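Local coordinates for protein extracellular invertase (Aspergillus kawachii, PDB 5XH8) that probably cleaves the beta-fructosidic bond of sucrose and, with high transfructosylation activity, passes fructosyl units to acceptors to build fructooligosaccharides such as 1-kestose, at residues A[206-211]-A[223-228]. Sequence-based numbering, arbitrary orientation.
Sequences QFLYRQ and GQWWHE
The side chain of Gln206 touches both Trp225 and Trp226, and the oxygen and nitrogen of its amide serve different neighbours. Its OE1 accepts the indole N-H of Trp225 (NE1 to OE1 2.8 Å) in a nearly straight bond that stays in the indole plane. The chain of Gln206 is extended beyond CG and runs beside Trp225 in the same direction, with amide and ring planes only 22° apart. On Trp226 the amide end arrives at the ring edge instead, NE2 lying 3.9 Å from CE3, with the planes steeply inclined. Trp225 CB points toward the other strand and meets CD2 of Leu208 at 3.7 Å; chi1 of 90° sets CG between backbone N and carbonyl carbon, also near that methyl. Phe207 turns to the other face, where its CD1 touches CG of Gln224.

Two backbone bonds, Gln206 N to Trp226 O (2.9 Å) and Leu208 N to Gly223 O (3.0 Å), join the strands where the second chain turns a corner at Trp225 and Trp226. Between them Gln224 centres an inverse gamma turn, and its CA-H approaches Gln206 O. This is the outer hairpin of a four-stranded antiparallel blade in the GH32 beta-propeller. Phe304, from a strand of the next sheet, meets both tryptophans. A buried amide is satisfied when oxygen and nitrogen each find a partner, here Trp225 NE1 and Thr268 OG1, which should fix its rotation.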
# COMPACT_ATOMS: atom_id res chain seq x y z
N GLN A 206 -18.91 -6.53 -7.80
CA GLN A 206 -18.75 -6.11 -6.44
C GLN A 206 -17.91 -7.14 -5.72
O GLN A 206 -18.24 -8.36 -5.71
CB GLN A 206 -20.09 -5.98 -5.73
CG GLN A 206 -20.98 -4.90 -6.30
CD GLN A 206 -22.26 -4.72 -5.49
OE1 GLN A 206 -22.52 -5.45 -4.53
NE2 GLN A 206 -23.04 -3.72 -5.86
N PHE A 207 -16.84 -6.66 -5.11
CA PHE A 207 -15.96 -7.46 -4.28
C PHE A 207 -16.44 -7.33 -2.85
O PHE A 207 -16.54 -6.20 -2.34
CB PHE A 207 -14.53 -6.95 -4.41
CG PHE A 207 -14.03 -6.89 -5.82
CD1 PHE A 207 -13.52 -8.03 -6.45
CD2 PHE A 207 -14.09 -5.72 -6.53
CE1 PHE A 207 -13.07 -7.98 -7.75
CE2 PHE A 207 -13.64 -5.66 -7.83
CZ PHE A 207 -13.13 -6.79 -8.44
N LEU A 208 -16.71 -8.46 -2.18
CA LEU A 208 -17.33 -8.49 -0.85
C LEU A 208 -16.30 -8.84 0.20
O LEU A 208 -15.47 -9.72 -0.03
CB LEU A 208 -18.50 -9.50 -0.82
CG LEU A 208 -19.28 -9.66 0.49
CD1 LEU A 208 -20.02 -8.38 0.87
CD2 LEU A 208 -20.26 -10.85 0.42
N TYR A 209 -16.37 -8.15 1.34
CA TYR A 209 -15.50 -8.37 2.48
C TYR A 209 -16.26 -8.37 3.79
O TYR A 209 -17.31 -7.75 3.89
CB TYR A 209 -14.41 -7.26 2.58
CG TYR A 209 -13.46 -7.18 1.42
CD1 TYR A 209 -13.85 -6.60 0.22
CD2 TYR A 209 -12.17 -7.69 1.52
CE1 TYR A 209 -12.99 -6.54 -0.85
CE2 TYR A 209 -11.30 -7.62 0.45
CZ TYR A 209 -11.72 -7.03 -0.73
OH TYR A 209 -10.88 -6.97 -1.80
N ARG A 210 -15.70 -8.99 4.82
CA ARG A 210 -16.23 -8.81 6.18
C ARG A 210 -15.11 -8.44 7.10
O ARG A 210 -13.97 -8.83 6.87
CB ARG A 210 -16.96 -10.05 6.67
CG ARG A 210 -16.11 -11.28 6.93
CD ARG A 210 -16.98 -12.42 7.49
NE ARG A 210 -16.21 -13.65 7.51
CZ ARG A 210 -16.69 -14.87 7.79
NH1 ARG A 210 -17.97 -15.08 8.08
NH2 ARG A 210 -15.85 -15.89 7.78
N GLN A 211 -15.43 -7.69 8.16
CA GLN A 211 -14.44 -7.36 9.17
C GLN A 211 -13.92 -8.66 9.79
O GLN A 211 -14.68 -9.61 9.98
CB GLN A 211 -14.99 -6.41 10.25
CG GLN A 211 -15.96 -7.02 11.22
CD GLN A 211 -16.39 -6.09 12.32
OE1 GLN A 211 -15.58 -5.56 13.09
NE2 GLN A 211 -17.66 -5.92 12.44
N GLY A 223 -15.12 -12.98 -1.86
CA GLY A 223 -15.32 -13.27 -3.28
C GLY A 223 -16.08 -12.19 -4.00
O GLY A 223 -16.62 -11.25 -3.39
N GLN A 224 -16.14 -12.33 -5.32
CA GLN A 224 -17.01 -11.51 -6.14
C GLN A 224 -18.46 -11.94 -5.97
O GLN A 224 -18.99 -12.68 -6.80
CB GLN A 224 -16.64 -11.62 -7.60
CG GLN A 224 -15.26 -11.06 -7.88
CD GLN A 224 -14.77 -11.44 -9.23
OE1 GLN A 224 -13.88 -12.30 -9.35
NE2 GLN A 224 -15.33 -10.82 -10.26
N TRP A 225 -19.11 -11.47 -4.91
CA TRP A 225 -20.44 -11.95 -4.58
C TRP A 225 -21.46 -11.65 -5.70
O TRP A 225 -22.46 -12.33 -5.81
CB TRP A 225 -20.90 -11.46 -3.19
CG TRP A 225 -21.62 -10.17 -3.17
CD1 TRP A 225 -21.26 -9.00 -3.80
CD2 TRP A 225 -22.84 -9.90 -2.50
NE1 TRP A 225 -22.20 -8.03 -3.57
CE2 TRP A 225 -23.18 -8.55 -2.77
CE3 TRP A 225 -23.71 -10.67 -1.71
CZ2 TRP A 225 -24.35 -7.95 -2.27
CZ3 TRP A 225 -24.86 -10.07 -1.20
CH2 TRP A 225 -25.17 -8.72 -1.48
N TRP A 226 -21.20 -10.62 -6.51
CA TRP A 226 -21.98 -10.35 -7.71
C TRP A 226 -21.03 -9.90 -8.80
O TRP A 226 -20.20 -8.99 -8.60
CB TRP A 226 -23.05 -9.26 -7.45
CG TRP A 226 -23.90 -8.93 -8.66
CD1 TRP A 226 -24.33 -9.81 -9.63
CD2 TRP A 226 -24.44 -7.66 -9.00
NE1 TRP A 226 -25.07 -9.15 -10.57
CE2 TRP A 226 -25.17 -7.83 -10.22
CE3 TRP A 226 -24.39 -6.38 -8.42
CZ2 TRP A 226 -25.83 -6.77 -10.86
CZ3 TRP A 226 -25.03 -5.32 -9.06
CH2 TRP A 226 -25.75 -5.53 -10.27
N HIS A 227 -21.11 -10.56 -9.95
CA HIS A 227 -20.34 -10.18 -11.11
C HIS A 227 -21.11 -10.55 -12.37
O HIS A 227 -21.94 -11.43 -12.34
CB HIS A 227 -18.95 -10.86 -11.08
CG HIS A 227 -19.01 -12.35 -11.15
ND1 HIS A 227 -18.95 -13.04 -12.34
CD2 HIS A 227 -19.19 -13.28 -10.18
CE1 HIS A 227 -19.06 -14.34 -12.10
NE2 HIS A 227 -19.22 -14.51 -10.80
N GLU A 228 -20.86 -9.84 -13.46
CA GLU A 228 -21.56 -10.07 -14.72
C GLU A 228 -20.54 -9.97 -15.83
O GLU A 228 -19.53 -9.28 -15.68
CB GLU A 228 -22.64 -9.01 -14.95
CG GLU A 228 -23.73 -8.97 -13.91
CD GLU A 228 -24.69 -10.15 -13.98
OE1 GLU A 228 -24.63 -10.93 -14.94
OE2 GLU A 228 -25.49 -10.29 -13.04